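PDB 2YW6: DNA protection during starvation protein from Mycobacterium smegmatis, which probably protects DNA from oxidative damage by oxidising iron(II) with hydrogen peroxide and storing the product as a mineral inside a hollow twelve-subunit shell. Local coordinates for residues D30-L35 / E59-Y64. Residues are numbered along the deposited sequence; the frame is centred on the assembly and turned at random.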
loop_
_atom_site.group_PDB
_atom_site.type_symbol
_atom_site.label_atom_id
_atom_site.label_comp_id
_atom_site.label_asym_id
_atom_site.label_seq_id
_atom_site.Cartn_x
_atom_site.Cartn_y
_atom_site.Cartn_z
ATOM N N ASP B 30 -30.321 10.780 8.130
ATOM C CA ASP B 30 -30.464 11.921 9.022
ATOM C C ASP B 30 -29.289 11.916 9.992
ATOM O O ASP B 30 -28.756 12.969 10.357
ATOM C CB ASP B 30 -31.785 11.822 9.788
ATOM C CG ASP B 30 -32.142 13.111 10.522
ATOM O OD1 ASP B 30 -31.392 14.104 10.400
ATOM O OD2 ASP B 30 -33.178 13.132 11.222
ATOM N N LEU B 31 -28.861 10.714 10.375
ATOM C CA LEU B 31 -27.759 10.563 11.311
ATOM C C LEU B 31 -26.413 11.010 10.796
ATOM O O LEU B 31 -25.715 11.763 11.484
ATOM C CB LEU B 31 -27.648 9.122 11.793
ATOM C CG LEU B 31 -26.643 8.877 12.931
ATOM C CD1 LEU B 31 -26.738 9.951 14.014
ATOM C CD2 LEU B 31 -26.916 7.501 13.519
ATOM N N HIS B 32 -26.026 10.575 9.598
ATOM C CA HIS B 32 -24.721 11.002 9.122
ATOM C C HIS B 32 -24.723 12.478 8.719
ATOM O O HIS B 32 -23.688 13.133 8.762
ATOM C CB HIS B 32 -24.170 10.060 8.019
ATOM C CG HIS B 32 -24.905 10.098 6.715
ATOM N ND1 HIS B 32 -24.873 11.187 5.868
ATOM C CD2 HIS B 32 -25.620 9.144 6.071
ATOM C CE1 HIS B 32 -25.532 10.900 4.761
ATOM N NE2 HIS B 32 -25.996 9.663 4.859
ATOM N N LEU B 33 -25.888 13.017 8.367
ATOM C CA LEU B 33 -25.982 14.440 8.035
ATOM C C LEU B 33 -25.716 15.188 9.338
ATOM O O LEU B 33 -24.856 16.070 9.415
ATOM C CB LEU B 33 -27.386 14.803 7.551
ATOM C CG LEU B 33 -27.833 14.344 6.162
ATOM C CD1 LEU B 33 -29.334 14.597 6.022
ATOM C CD2 LEU B 33 -27.030 15.072 5.082
ATOM N N THR B 34 -26.471 14.822 10.368
ATOM C CA THR B 34 -26.328 15.445 11.677
ATOM C C THR B 34 -24.889 15.304 12.191
ATOM O O THR B 34 -24.276 16.290 12.605
ATOM C CB THR B 34 -27.296 14.812 12.674
ATOM O OG1 THR B 34 -28.621 14.891 12.144
ATOM C CG2 THR B 34 -27.230 15.521 14.011
ATOM N N LEU B 35 -24.360 14.076 12.161
ATOM C CA LEU B 35 -22.985 13.805 12.594
ATOM C C LEU B 35 -22.045 14.828 11.984
ATOM O O LEU B 35 -21.220 15.423 12.666
ATOM C CB LEU B 35 -22.529 12.409 12.139
ATOM C CG LEU B 35 -22.445 11.220 13.107
ATOM C CD1 LEU B 35 -22.542 11.692 14.563
ATOM C CD2 LEU B 35 -23.538 10.233 12.762
ATOM N N GLU B 59 -18.529 7.544 8.340
ATOM C CA GLU B 59 -18.322 6.603 7.252
ATOM C C GLU B 59 -19.074 5.317 7.514
ATOM O O GLU B 59 -19.680 4.748 6.607
ATOM C CB GLU B 59 -16.839 6.306 7.045
ATOM C CG GLU B 59 -16.605 5.287 5.944
ATOM C CD GLU B 59 -15.167 5.223 5.499
ATOM O OE1 GLU B 59 -14.288 5.028 6.365
ATOM O OE2 GLU B 59 -14.916 5.370 4.282
ATOM N N LEU B 60 -19.040 4.871 8.765
ATOM C CA LEU B 60 -19.716 3.650 9.155
ATOM C C LEU B 60 -21.221 3.797 8.872
ATOM O O LEU B 60 -21.820 2.974 8.173
ATOM C CB LEU B 60 -19.448 3.394 10.638
ATOM C CG LEU B 60 -19.245 1.973 11.177
ATOM C CD1 LEU B 60 -18.489 1.113 10.185
ATOM C CD2 LEU B 60 -18.481 2.047 12.501
ATOM N N VAL B 61 -21.819 4.869 9.386
ATOM C CA VAL B 61 -23.248 5.123 9.206
ATOM C C VAL B 61 -23.636 5.288 7.725
ATOM O O VAL B 61 -24.680 4.796 7.295
ATOM C CB VAL B 61 -23.673 6.374 10.039
ATOM C CG1 VAL B 61 -25.112 6.800 9.711
ATOM C CG2 VAL B 61 -23.519 6.058 11.552
ATOM N N ARG B 62 -22.800 5.981 6.953
ATOM C CA ARG B 62 -23.051 6.172 5.523
ATOM C C ARG B 62 -23.085 4.807 4.833
ATOM O O ARG B 62 -23.904 4.547 3.940
ATOM C CB ARG B 62 -21.938 7.019 4.900
ATOM C CG ARG B 62 -22.171 8.506 4.993
ATOM C CD ARG B 62 -20.926 9.301 4.587
ATOM N NE ARG B 62 -21.198 10.741 4.561
ATOM C CZ ARG B 62 -20.277 11.681 4.345
ATOM N NH1 ARG B 62 -19.016 11.336 4.139
ATOM N NH2 ARG B 62 -20.609 12.973 4.347
ATOM N N GLY B 63 -22.163 3.944 5.251
ATOM C CA GLY B 63 -22.079 2.609 4.688
ATOM C C GLY B 63 -23.271 1.791 5.119
ATOM O O GLY B 63 -23.745 0.947 4.372
ATOM N N TYR B 64 -23.756 2.033 6.330
ATOM C CA TYR B 64 -24.918 1.290 6.802
ATOM C C TYR B 64 -26.145 1.699 5.976
ATOM O O TYR B 64 -27.059 0.896 5.775
ATOM C CB TYR B 64 -25.190 1.557 8.294
ATOM C CG TYR B 64 -24.145 1.023 9.257
ATOM C CD1 TYR B 64 -23.193 0.081 8.856
ATOM C CD2 TYR B 64 -24.157 1.411 10.597
ATOM C CE1 TYR B 64 -22.285 -0.456 9.763
ATOM C CE2 TYR B 64 -23.262 0.882 11.508
ATOM C CZ TYR B 64 -22.328 -0.055 11.094
ATOM O OH TYR B 64 -21.447 -0.591 12.020
HETATM O O HOH W 1 -23.290 13.119 4.991
#
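His32 and Arg62 face each other where helix 12-41 and helix 47-75, the first two long helices of the ferritin-like bundle, run antiparallel; locally their axes come within 9.0 Å at 158°. Followed outward, His32 begins with CB against the methyl CG1 of Val61, 3.8 Å away. From CG outward the imidazole presents one face to the aliphatic part of Arg62. Arg62 CG sits over that face, 3.7 Å from the ring centroid, 15° off the ring normal and displaced toward the CG–CD2 side, a CH-pi contact. CD2 also nears Arg62 CA, while CE1 and NE2, at the far end, meet Arg62 CG less closely. His32 ND1, on one flank of the ring, hydrogen-bonds water 1 at 2.6 Å, and Arg62 NH2 donates to the same water over 2.8 Å. The extended Arg62 chain carries its guanidinium past the ring, so that ND1 approaches it edge-on, with the two planes 74° apart. Beside this pair, Val61 packs against Leu31 and, one turn on, Leu35: CG1 lies 4.0 Å from Leu31 CB, while CG2 lies near both Leu31 CD2 and Leu35 CD2, the latter at 4.3 Å. Leu31 also packs on helix 102-127, whereas Arg62 touches Arg62 of a second subunit. Apolar packing thus gives way to a water-bridged polar edge at the subunit interface, where the positive guanidinium would probably disfavour protonation of His32.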